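Side-chain contacts in proliferating cell nuclear antigen (Entamoeba histolytica, PDB 3P91), which probably encircles DNA as a trimeric ring and raises the processivity of DNA polymerase delta during replication: residues A[163-168]-A[172-177]; A[213-218]-A[236-241]. All blocks are in the same frame, centred on the assembly; numbering follows the deposited sequence.

Contact 1 of 2, residues A[163-168]-A[172-177]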
loop_
_atom_site.group_PDB
_atom_site.type_symbol
_atom_site.label_atom_id
_atom_site.label_comp_id
_atom_site.label_asym_id
_atom_site.label_seq_id
_atom_site.Cartn_x
_atom_site.Cartn_y
_atom_site.Cartn_z
ATOM N N ILE A 163 26.984 10.394 4.287
ATOM C CA ILE A 163 26.238 11.567 4.687
ATOM C C ILE A 163 27.141 12.387 5.585
ATOM O O ILE A 163 27.813 11.854 6.456
ATOM C CB ILE A 163 24.954 11.207 5.442
ATOM C CG1 ILE A 163 24.250 12.485 5.903
ATOM C CG2 ILE A 163 25.256 10.290 6.627
ATOM C CD1 ILE A 163 23.009 12.244 6.725
ATOM N N THR A 164 27.173 13.689 5.359
ATOM C CA THR A 164 27.985 14.553 6.188
ATOM C C THR A 164 27.108 15.344 7.136
ATOM O O THR A 164 26.075 15.878 6.753
ATOM C CB THR A 164 28.845 15.482 5.335
ATOM O OG1 THR A 164 29.841 14.699 4.666
ATOM C CG2 THR A 164 29.523 16.544 6.193
ATOM N N ILE A 165 27.522 15.385 8.391
ATOM C CA ILE A 165 26.769 16.056 9.426
ATOM C C ILE A 165 27.675 17.068 10.083
ATOM O O ILE A 165 28.726 16.723 10.608
ATOM C CB ILE A 165 26.291 15.054 10.473
ATOM C CG1 ILE A 165 25.441 13.984 9.800
ATOM C CG2 ILE A 165 25.501 15.748 11.553
ATOM C CD1 ILE A 165 25.026 12.890 10.721
ATOM N N GLY A 166 27.277 18.328 10.029
ATOM C CA GLY A 166 28.083 19.387 10.587
ATOM C C GLY A 166 27.279 20.146 11.609
ATOM O O GLY A 166 26.064 20.247 11.494
ATOM N N CYS A 167 27.963 20.675 12.615
ATOM C CA CYS A 167 27.301 21.426 13.664
ATOM C C CYS A 167 28.053 22.705 13.997
ATOM O O CYS A 167 29.259 22.685 14.215
ATOM C CB CYS A 167 27.174 20.571 14.918
ATOM S SG CYS A 167 25.933 21.172 16.069
ATOM N N THR A 168 27.325 23.814 14.022
ATOM C CA THR A 168 27.862 25.068 14.524
ATOM C C THR A 168 27.042 25.499 15.730
ATOM O O THR A 168 26.209 24.745 16.217
ATOM C CB THR A 168 27.861 26.169 13.452
ATOM O OG1 THR A 168 26.518 26.604 13.194
ATOM C CG2 THR A 168 28.479 25.644 12.170
ATOM N N VAL A 172 22.686 23.098 12.237
ATOM C CA VAL A 172 23.155 21.779 11.851
ATOM C C VAL A 172 23.041 21.664 10.345
ATOM O O VAL A 172 22.114 22.197 9.746
ATOM C CB VAL A 172 22.303 20.672 12.468
ATOM C CG1 VAL A 172 22.755 19.321 11.943
ATOM C CG2 VAL A 172 22.379 20.726 13.983
ATOM N N THR A 173 23.981 20.959 9.737
ATOM C CA THR A 173 24.045 20.875 8.296
ATOM C C THR A 173 24.232 19.429 7.884
ATOM O O THR A 173 25.056 18.720 8.452
ATOM C CB THR A 173 25.197 21.722 7.758
ATOM O OG1 THR A 173 24.996 23.086 8.146
ATOM C CG2 THR A 173 25.262 21.637 6.246
ATOM N N LEU A 174 23.441 18.991 6.912
ATOM C CA LEU A 174 23.452 17.599 6.502
ATOM C C LEU A 174 23.628 17.538 5.016
ATOM O O LEU A 174 22.832 18.092 4.267
ATOM C CB LEU A 174 22.153 16.909 6.898
ATOM C CG LEU A 174 21.814 16.959 8.385
ATOM C CD1 LEU A 174 20.667 17.919 8.616
ATOM C CD2 LEU A 174 21.462 15.595 8.896
ATOM N N THR A 175 24.672 16.848 4.589
ATOM C CA THR A 175 25.055 16.856 3.193
ATOM C C THR A 175 25.261 15.453 2.628
ATOM O O THR A 175 25.857 14.594 3.271
ATOM C CB THR A 175 26.333 17.686 3.009
ATOM O OG1 THR A 175 26.012 19.075 3.136
ATOM C CG2 THR A 175 26.946 17.445 1.646
ATOM N N THR A 176 24.735 15.235 1.428
ATOM C CA THR A 176 25.085 14.079 0.614
ATOM C C THR A 176 25.112 14.507 -0.857
ATOM O O THR A 176 24.392 15.424 -1.258
ATOM C CB THR A 176 24.125 12.879 0.843
ATOM O OG1 THR A 176 24.693 11.688 0.285
ATOM C CG2 THR A 176 22.769 13.126 0.216
ATOM N N LYS A 177 25.974 13.870 -1.644
ATOM C CA LYS A 177 26.088 14.142 -3.072
ATOM C C LYS A 177 25.962 12.834 -3.835
ATOM O O LYS A 177 26.778 11.933 -3.664
ATOM C CB LYS A 177 27.432 14.806 -3.393
HETATM O O HOH W 1 28.577 13.366 2.054
#

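Contact 2 of 2, residues A[213-218]-A[236-241]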
loop_
_atom_site.group_PDB
_atom_site.type_symbol
_atom_site.label_atom_id
_atom_site.label_comp_id
_atom_site.label_asym_id
_atom_site.label_seq_id
_atom_site.Cartn_x
_atom_site.Cartn_y
_atom_site.Cartn_z
ATOM N N LYS A 213 24.067 4.121 4.778
ATOM C CA LYS A 213 23.269 2.917 5.000
ATOM C C LYS A 213 22.983 2.710 6.477
ATOM O O LYS A 213 21.873 2.351 6.856
ATOM C CB LYS A 213 23.956 1.680 4.423
ATOM N N GLN A 214 23.989 2.943 7.308
ATOM C CA GLN A 214 23.871 2.742 8.746
ATOM C C GLN A 214 22.982 3.778 9.370
ATOM O O GLN A 214 22.081 3.459 10.137
ATOM C CB GLN A 214 25.239 2.875 9.392
ATOM C CG GLN A 214 26.247 1.942 8.815
ATOM C CD GLN A 214 26.023 0.560 9.306
ATOM O OE1 GLN A 214 25.895 0.337 10.511
ATOM N NE2 GLN A 214 25.945 -0.387 8.385
ATOM N N ILE A 215 23.277 5.035 9.065
ATOM C CA ILE A 215 22.541 6.146 9.629
ATOM C C ILE A 215 21.080 5.917 9.317
ATOM O O ILE A 215 20.231 5.918 10.208
ATOM C CB ILE A 215 22.997 7.482 9.016
ATOM C CG1 ILE A 215 24.500 7.682 9.216
ATOM C CG2 ILE A 215 22.213 8.641 9.603
ATOM C CD1 ILE A 215 24.931 7.656 10.660
ATOM N N SER A 216 20.804 5.677 8.041
ATOM C CA SER A 216 19.436 5.538 7.570
ATOM C C SER A 216 18.721 4.311 8.152
ATOM O O SER A 216 17.507 4.345 8.357
ATOM C CB SER A 216 19.396 5.521 6.040
ATOM O OG SER A 216 19.808 4.263 5.538
ATOM N N GLU A 217 19.464 3.236 8.418
ATOM C CA GLU A 217 18.892 2.060 9.079
ATOM C C GLU A 217 18.692 2.345 10.563
ATOM O O GLU A 217 17.705 1.932 11.158
ATOM C CB GLU A 217 19.779 0.825 8.879
ATOM N N PHE A 218 19.638 3.064 11.157
ATOM C CA PHE A 218 19.553 3.430 12.561
ATOM C C PHE A 218 18.352 4.320 12.788
ATOM O O PHE A 218 17.645 4.184 13.782
ATOM C CB PHE A 218 20.803 4.204 12.992
ATOM C CG PHE A 218 22.056 3.383 13.019
ATOM C CD1 PHE A 218 22.006 2.002 12.922
ATOM C CD2 PHE A 218 23.293 3.998 13.156
ATOM C CE1 PHE A 218 23.166 1.248 12.948
ATOM C CE2 PHE A 218 24.456 3.251 13.181
ATOM C CZ PHE A 218 24.391 1.873 13.076
ATOM N N ALA A 236 35.989 10.513 16.696
ATOM C CA ALA A 236 35.460 9.371 17.445
ATOM C C ALA A 236 34.006 9.062 17.059
ATOM O O ALA A 236 33.297 9.939 16.563
ATOM C CB ALA A 236 35.579 9.632 18.954
ATOM N N PRO A 237 33.553 7.815 17.290
ATOM C CA PRO A 237 32.212 7.407 16.852
ATOM C C PRO A 237 31.069 8.294 17.335
ATOM O O PRO A 237 31.036 8.743 18.481
ATOM C CB PRO A 237 32.061 5.974 17.400
ATOM C CG PRO A 237 33.233 5.734 18.262
ATOM C CD PRO A 237 34.316 6.679 17.819
ATOM N N LEU A 238 30.140 8.544 16.422
ATOM C CA LEU A 238 28.902 9.223 16.736
ATOM C C LEU A 238 28.013 8.323 17.587
ATOM O O LEU A 238 28.108 7.102 17.517
ATOM C CB LEU A 238 28.181 9.571 15.433
ATOM C CG LEU A 238 26.703 9.953 15.483
ATOM C CD1 LEU A 238 26.507 11.417 15.801
ATOM C CD2 LEU A 238 26.053 9.585 14.181
ATOM N N ILE A 239 27.149 8.935 18.390
ATOM C CA ILE A 239 26.104 8.205 19.088
ATOM C C ILE A 239 24.745 8.671 18.599
ATOM O O ILE A 239 24.475 9.870 18.520
ATOM C CB ILE A 239 26.140 8.445 20.604
ATOM C CG1 ILE A 239 27.568 8.452 21.117
ATOM C CG2 ILE A 239 25.327 7.389 21.340
ATOM C CD1 ILE A 239 27.648 8.844 22.550
ATOM N N MET A 240 23.886 7.719 18.266
ATOM C CA MET A 240 22.500 8.036 17.973
ATOM C C MET A 240 21.658 7.338 19.025
ATOM O O MET A 240 21.580 6.119 19.047
ATOM C CB MET A 240 22.124 7.567 16.567
ATOM C CG MET A 240 20.810 8.121 16.046
ATOM S SD MET A 240 20.407 7.482 14.404
ATOM C CE MET A 240 21.744 8.170 13.444
ATOM N N GLU A 241 21.050 8.120 19.910
ATOM C CA GLU A 241 20.315 7.571 21.041
ATOM C C GLU A 241 18.805 7.765 20.957
ATOM O O GLU A 241 18.317 8.865 20.724
ATOM C CB GLU A 241 20.812 8.199 22.337
ATOM C CG GLU A 241 19.879 7.951 23.506
ATOM C CD GLU A 241 20.236 8.780 24.719
ATOM O OE1 GLU A 241 19.312 9.312 25.368
ATOM O OE2 GLU A 241 21.439 8.898 25.026
#

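Contact 1 of 2, residues A[163-168]-A[172-177]
Thr175 O takes two hydrogen bonds. Thr164 N gives it the shortest of the four cross-strand bonds, 2.6 Å and almost straight (173° at the hydrogen). A water donates to the same Thr175 O at 3.2 Å and also lies 3.2 Å from Thr164 OG1, so it ties hydroxyl to carbonyl; the hydroxyl has a second partner in Ser209 OG on the next strand. A weak CA-H...O contact from Ile163 adds to these. Thr175 N returns a bond to Thr164 O, and Gly166 and Thr173 repeat the reciprocal pattern, both bonds 2.8 Å long between Gly166 N and Thr173 O and between Thr173 N and Gly166 O. Strands 162-167 and 171-177 thus form an antiparallel beta hairpin, with Ile165-Leu174 and Cys167-Val172 as its non-hydrogen-bonded pairs. Thr164 and Thr175 face each other side by side, CB to CB 4.1 Å, on the same face of the sheet as Thr173. The other face, with Ile165, Leu174, Cys167 and Val172, is largely apolar. Val172 turns CG1 anti to its backbone N (chi1 175°), which sets that methyl beside Gly166 O and puts CG2 4.1 Å from Cys167 SG. Leu174 holds CD2 4.3 Å from Ile163 CD1, the end of a fully extended isoleucine, and close to Ile165 CG1. Phe155 of helix 145-158 packs against Ile163 and Leu174, while Ile141 of strand 139-144 meets Cys167 and Val172. The hairpin is therefore two-sided: its strands satisfy each other's inward-facing backbone groups and strands 206-211 and 181-188 pair with outward ones, Thr164 OG1 on the threonine face binds a water and Ser209 OG, and the largely apolar face suits burial against the helix and the neighbouring sheet.

Contact 2 of 2, residues A[213-218]-A[236-241]
Met240 SD rests 3.6 Å from Phe218 CB, and the methyl CE beyond it lies 3.9 Å from Ile215 CG2. The methionine is extended through its first two torsions and then turns about the CG-SD bond (chi3 -64°), which brings CE between the two helix residues, at the edge of the Phe218 ring and near its plane. A second, looser touch joins branch ends, Ile215 CD1 to Leu238 CD2 at 4.2 Å, where the two side chains cross at about a right angle. All of this is apolar and buried. The pattern is that of a helix laid on a beta sheet, with Leu238 and Met240 of strand 238-244 turned to the helix; in PCNA rings such helices line the central channel and the sheets lie outside them. The two short axes run 10.6 Å apart and only 18° from parallel. Further out, Phe251 of strand 247-253 stacks with the Phe218 ring and is backbone-bonded to Met240, and Leu253 of the same strand touches Ile215. Leu230 and Leu232 of strand 227-232 touch Leu238, Val228 of the same strand meets Met240, and Phe148 of helix 145-158 packs on both Ile215 and Met240.

Both segments of contact 1 precede those of contact 2 in the chain, and the centres of the two contacts lie about 13 Å apart in the C-terminal half of the protein. Strand 206-211, the neighbour of strand 162-167 in the four-stranded sheet, runs on into helix 212-218 and so connects the two sites. They meet directly where Ile163 CG2 packs 3.8 Å from Ile215 CG1. Helix 145-158 is shared by both. Contact 2 thus joins the helical layer to the nine-stranded sheet, whereas contact 1 builds the four-stranded one, whose edge strand 181-188 probably faces a neighbouring subunit, as in other PCNA trimers.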